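Local coordinates for protein nucleoporin NUP170 (Chaetomium thermophilum, PDB 5HAX) that probably serves as a structural scaffold nucleoporin of the nuclear pore complex, combining an N-terminal beta-propeller with a largely helical C-terminal region, at residues T113-A118 / V136-S141; G173-F178 / G190-T195. All blocks are in the same frame, centred on the assembly; numbering follows the deposited sequence.

Contact 1: T113-A118 / V136-S141; sequences TITAVA and VVATTS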
loop_
_atom_site.group_PDB
_atom_site.type_symbol
_atom_site.label_atom_id
_atom_site.label_comp_id
_atom_site.label_asym_id
_atom_site.label_seq_id
_atom_site.Cartn_x
_atom_site.Cartn_y
_atom_site.Cartn_z
ATOM N N THR A 113 13.891 -10.547 31.087
ATOM C CA THR A 113 12.835 -9.670 30.593
ATOM C C THR A 113 12.949 -9.460 29.088
ATOM O O THR A 113 14.029 -9.162 28.570
ATOM C CB THR A 113 12.904 -8.320 31.312
ATOM O OG1 THR A 113 12.892 -8.528 32.729
ATOM C CG2 THR A 113 11.731 -7.429 30.915
ATOM N N ILE A 114 11.825 -9.602 28.390
ATOM C CA ILE A 114 11.766 -9.330 26.958
ATOM C C ILE A 114 11.690 -7.824 26.747
ATOM O O ILE A 114 10.859 -7.142 27.359
ATOM C CB ILE A 114 10.561 -10.042 26.319
ATOM C CG1 ILE A 114 10.767 -11.558 26.350
ATOM C CG2 ILE A 114 10.355 -9.576 24.876
ATOM C CD1 ILE A 114 9.517 -12.351 26.028
ATOM N N THR A 115 12.546 -7.306 25.864
ATOM C CA THR A 115 12.604 -5.880 25.573
ATOM C C THR A 115 12.199 -5.527 24.148
ATOM O O THR A 115 11.931 -4.353 23.876
ATOM C CB THR A 115 14.021 -5.344 25.832
ATOM O OG1 THR A 115 14.973 -6.104 25.081
ATOM C CG2 THR A 115 14.363 -5.429 27.318
ATOM N N ALA A 116 12.145 -6.499 23.242
ATOM C CA ALA A 116 11.729 -6.241 21.871
ATOM C C ALA A 116 11.355 -7.558 21.209
ATOM O O ALA A 116 11.918 -8.609 21.529
ATOM C CB ALA A 116 12.832 -5.539 21.069
ATOM N N VAL A 117 10.396 -7.482 20.288
ATOM C CA VAL A 117 9.932 -8.631 19.513
ATOM C C VAL A 117 9.623 -8.152 18.100
ATOM O O VAL A 117 9.089 -7.054 17.912
ATOM C CB VAL A 117 8.685 -9.285 20.150
ATOM C CG1 VAL A 117 8.199 -10.458 19.304
ATOM C CG2 VAL A 117 8.981 -9.738 21.574
ATOM N N ALA A 118 9.948 -8.977 17.104
ATOM C CA ALA A 118 9.692 -8.617 15.717
ATOM C C ALA A 118 9.541 -9.871 14.867
ATOM O O ALA A 118 10.055 -10.941 15.199
ATOM C CB ALA A 118 10.809 -7.734 15.151
ATOM N N VAL A 136 12.011 -12.864 16.079
ATOM C CA VAL A 136 13.167 -12.402 16.843
ATOM C C VAL A 136 12.669 -11.931 18.203
ATOM O O VAL A 136 11.805 -11.051 18.282
ATOM C CB VAL A 136 13.912 -11.273 16.113
ATOM C CG1 VAL A 136 15.206 -10.938 16.847
ATOM C CG2 VAL A 136 14.197 -11.656 14.670
ATOM N N VAL A 137 13.217 -12.511 19.269
ATOM C CA VAL A 137 12.844 -12.179 20.641
ATOM C C VAL A 137 14.104 -11.701 21.351
ATOM O O VAL A 137 15.042 -12.482 21.558
ATOM C CB VAL A 137 12.222 -13.375 21.375
ATOM C CG1 VAL A 137 11.877 -13.000 22.811
ATOM C CG2 VAL A 137 10.984 -13.868 20.638
ATOM N N ALA A 138 14.121 -10.427 21.735
ATOM C CA ALA A 138 15.257 -9.825 22.423
ATOM C C ALA A 138 14.938 -9.664 23.903
ATOM O O ALA A 138 13.884 -9.128 24.261
ATOM C CB ALA A 138 15.604 -8.468 21.809
ATOM N N THR A 139 15.849 -10.129 24.755
ATOM C CA THR A 139 15.759 -9.948 26.197
ATOM C C THR A 139 16.943 -9.111 26.674
ATOM O O THR A 139 17.793 -8.689 25.887
ATOM C CB THR A 139 15.731 -11.295 26.931
ATOM O OG1 THR A 139 17.032 -11.897 26.890
ATOM C CG2 THR A 139 14.708 -12.237 26.307
ATOM N N THR A 140 16.997 -8.879 27.987
ATOM C CA THR A 140 18.121 -8.154 28.568
ATOM C C THR A 140 19.401 -8.979 28.581
ATOM O O THR A 140 20.459 -8.436 28.915
ATOM C CB THR A 140 17.789 -7.711 29.995
ATOM O OG1 THR A 140 17.417 -8.848 30.782
ATOM C CG2 THR A 140 16.647 -6.706 29.993
ATOM N N SER A 141 19.330 -10.260 28.215
ATOM C CA SER A 141 20.477 -11.158 28.241
ATOM C C SER A 141 20.844 -11.736 26.882
ATOM O O SER A 141 22.013 -12.062 26.669
ATOM C CB SER A 141 20.213 -12.318 29.215
ATOM O OG SER A 141 21.350 -13.153 29.340
HETATM O O HOH W 1 17.521 -5.736 25.459
#

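Contact 2: G173-F178 / G190-T195; sequences GSDVSF and GGESDT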
loop_
_atom_site.group_PDB
_atom_site.type_symbol
_atom_site.label_atom_id
_atom_site.label_comp_id
_atom_site.label_asym_id
_atom_site.label_seq_id
_atom_site.Cartn_x
_atom_site.Cartn_y
_atom_site.Cartn_z
ATOM N N GLY A 173 26.131 -5.391 26.296
ATOM C CA GLY A 173 25.833 -4.248 27.133
ATOM C C GLY A 173 24.821 -3.277 26.578
ATOM O O GLY A 173 24.358 -2.403 27.316
ATOM N N SER A 174 24.456 -3.399 25.303
ATOM C CA SER A 174 23.567 -2.447 24.649
ATOM C C SER A 174 22.137 -2.975 24.638
ATOM O O SER A 174 21.881 -4.090 24.168
ATOM C CB SER A 174 24.034 -2.162 23.222
ATOM O OG SER A 174 25.280 -1.485 23.217
ATOM N N ASP A 175 21.214 -2.163 25.147
ATOM C CA ASP A 175 19.793 -2.482 25.109
ATOM C C ASP A 175 19.315 -2.691 23.675
ATOM O O ASP A 175 19.822 -2.077 22.732
ATOM C CB ASP A 175 18.994 -1.354 25.768
ATOM C CG ASP A 175 17.511 -1.426 25.464
ATOM O OD1 ASP A 175 16.797 -2.179 26.155
ATOM O OD2 ASP A 175 17.057 -0.716 24.540
ATOM N N VAL A 176 18.327 -3.572 23.518
ATOM C CA VAL A 176 17.673 -3.825 22.234
ATOM C C VAL A 176 16.194 -3.497 22.402
ATOM O O VAL A 176 15.464 -4.225 23.089
ATOM C CB VAL A 176 17.862 -5.274 21.760
ATOM C CG1 VAL A 176 17.086 -5.517 20.467
ATOM C CG2 VAL A 176 19.338 -5.585 21.558
ATOM N N SER A 177 15.752 -2.408 21.768
ATOM C CA SER A 177 14.352 -2.007 21.756
ATOM C C SER A 177 13.765 -1.924 20.356
ATOM O O SER A 177 12.552 -1.728 20.227
ATOM C CB SER A 177 14.172 -0.640 22.440
ATOM O OG SER A 177 14.388 -0.726 23.837
ATOM N N PHE A 178 14.580 -2.067 19.314
ATOM C CA PHE A 178 14.126 -1.937 17.936
ATOM C C PHE A 178 14.763 -3.038 17.105
ATOM O O PHE A 178 15.985 -3.207 17.126
ATOM C CB PHE A 178 14.484 -0.557 17.370
ATOM C CG PHE A 178 14.121 0.581 18.283
ATOM C CD1 PHE A 178 12.798 0.959 18.444
ATOM C CD2 PHE A 178 15.100 1.269 18.981
ATOM C CE1 PHE A 178 12.457 2.003 19.288
ATOM C CE2 PHE A 178 14.768 2.315 19.824
ATOM C CZ PHE A 178 13.445 2.683 19.979
ATOM N N GLY A 190 18.881 -2.183 17.458
ATOM C CA GLY A 190 19.235 -0.924 18.094
ATOM C C GLY A 190 18.415 -0.760 19.355
ATOM O O GLY A 190 17.466 -1.506 19.600
ATOM N N GLY A 191 18.783 0.229 20.161
ATOM C CA GLY A 191 18.097 0.411 21.424
ATOM C C GLY A 191 18.370 1.739 22.093
ATOM O O GLY A 191 18.791 2.707 21.457
ATOM N N GLU A 192 18.119 1.764 23.404
ATOM C CA GLU A 192 18.113 2.986 24.196
ATOM C C GLU A 192 19.377 3.155 25.036
ATOM O O GLU A 192 19.390 3.966 25.969
ATOM C CB GLU A 192 16.868 3.013 25.084
ATOM C CG GLU A 192 15.567 2.896 24.290
ATOM C CD GLU A 192 14.328 2.996 25.158
ATOM O OE1 GLU A 192 14.377 2.557 26.327
ATOM O OE2 GLU A 192 13.303 3.516 24.668
ATOM N N SER A 193 20.440 2.407 24.728
ATOM C CA SER A 193 21.726 2.569 25.398
ATOM C C SER A 193 22.662 3.501 24.642
ATOM O O SER A 193 23.447 4.225 25.266
ATOM C CB SER A 193 22.413 1.211 25.567
ATOM O OG SER A 193 21.689 0.369 26.444
ATOM N N ASP A 194 22.591 3.492 23.319
ATOM C CA ASP A 194 23.523 4.211 22.460
ATOM C C ASP A 194 22.919 4.215 21.060
ATOM O O ASP A 194 21.802 3.736 20.849
ATOM C CB ASP A 194 24.910 3.569 22.484
ATOM C CG ASP A 194 24.857 2.067 22.287
ATOM O OD1 ASP A 194 25.191 1.326 23.237
ATOM O OD2 ASP A 194 24.468 1.625 21.188
ATOM N N THR A 195 23.668 4.758 20.103
ATOM C CA THR A 195 23.228 4.831 18.716
ATOM C C THR A 195 23.814 3.723 17.851
ATOM O O THR A 195 23.652 3.759 16.627
ATOM C CB THR A 195 23.587 6.192 18.112
ATOM O OG1 THR A 195 25.011 6.350 18.080
ATOM C CG2 THR A 195 22.969 7.326 18.916
HETATM O O HOH W 2 21.203 0.354 22.431
#

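Contact 1: T113-A118 / V136-S141
Backbone hydrogen bonds set the register between Thr113-Ala118 and Val136-Ser141, whose strand axes run antiparallel at 160°. Ala118 and Val136 exchange bonds in both directions, and Ala138 N reaches Ala116 O at 2.9 Å along a nearly straight N-H...O line of 168°. Ala138 O meets two successive amides: Thr115 N at 2.8 Å in the carbonyl plane, and Ala116 N by a longer, weak bond. Two residues facing one define a classic beta bulge. Past it, between loop residues, Thr140 N bonds to Thr113 O nearly along the C=O axis, though with a bent N-H. These strands are the first two of a four-stranded antiparallel sheet, consistent with one blade of a beta-propeller.

Apolar contacts lie on both sides of the pair. On the side of Val137, its CG1 meets CG1 and CD1 of Ile114, each at 4.0 Å, the two side chains crossing obliquely; on the other, the methyls of Ala116 and Ala138 meet beneath Ile179. Near the bulge, the side chains of Thr115 and Thr140 cross at about a right angle, their CG2 atoms 3.7 Å apart.

Polar side chains finish the strand ends. Thr115 OG1, hydrogen-bonded to Val176 O, also accepts from a water that donates to Thr139 O. Set between backbone N and carbonyl carbon (chi1 73°), Thr139 OG1 accepts from Ser141 N at 3.1 Å, forming an ST turn, and from Glu142 N.

Contact 2: G173-F178 / G190-T195
Where Gly173-Phe178 meets Gly190-Thr195, at the open end of the hairpin strands 178-181 and 187-190 in the propeller-like domain, Ser177 and Phe178 both face Gly190 in a classic beta bulge. Gly190 O accepts two successive amides: Ser177 N at 2.9 Å, in the carbonyl plane on a lone pair, and Phe178 N at 3.0 Å, from 32° above that plane. Gly190 N returns a bond to Phe178 O, completing the bridge.

Beyond the bulge, side chains replace the ladder. The carboxylate of Asp175, swung anti to its backbone N (chi1 165°), offers OD2 to two donors: Glu192 N arrives on the anti lone pair at 2.9 Å, and Ser177 OG on the syn one at 2.8 Å. An alanine here would remove this shared acceptor and would probably loosen the hold on the Glu192 backbone and leave the Ser177 hydroxyl less firmly oriented. Glu192 OE1 lies 4.6 Å from Asp175 OD2, so the like charges might raise the proton affinity of either acid, though the two donors would tend to oppose this at Asp175. Asp175 N points almost straight at Ser193 OG (168°), and a water links Asp175 O to Ser193 N.

The close backbone approach depends on Gly191, since a beta carbon there would fall 1.9 Å from Asp175 O. Ser177 CB sits over the centre of one face of the Phe178 ring; the Phe178 side chain also touches Leu230. At the outer end, Asp194 OD2 receives Asp196 N, while OD1 takes the Ser174 hydroxyl on its syn lone pair at 2.8 Å.

From the N terminus, the chain enters contact 1 at 113-118, and the return at 136-141 closes a 17-residue connection. It then runs through strands 142-151 and 159-170, finishing that four-stranded sheet, before 173-178 opens contact 2, which 190-195 closes after 11 intervening residues. The two loops are therefore in series, neither nested nor crossed. In space their centres are 11 Å apart and they touch directly: Val176 CG1 packs 3.6 Å from Ala138 CB, and the Ala116 methyl approaches Ser177. Segment 173-178 thus lies against the sheet of contact 1 while leading into strand 178-181 of the next, joining what are probably consecutive propeller blades.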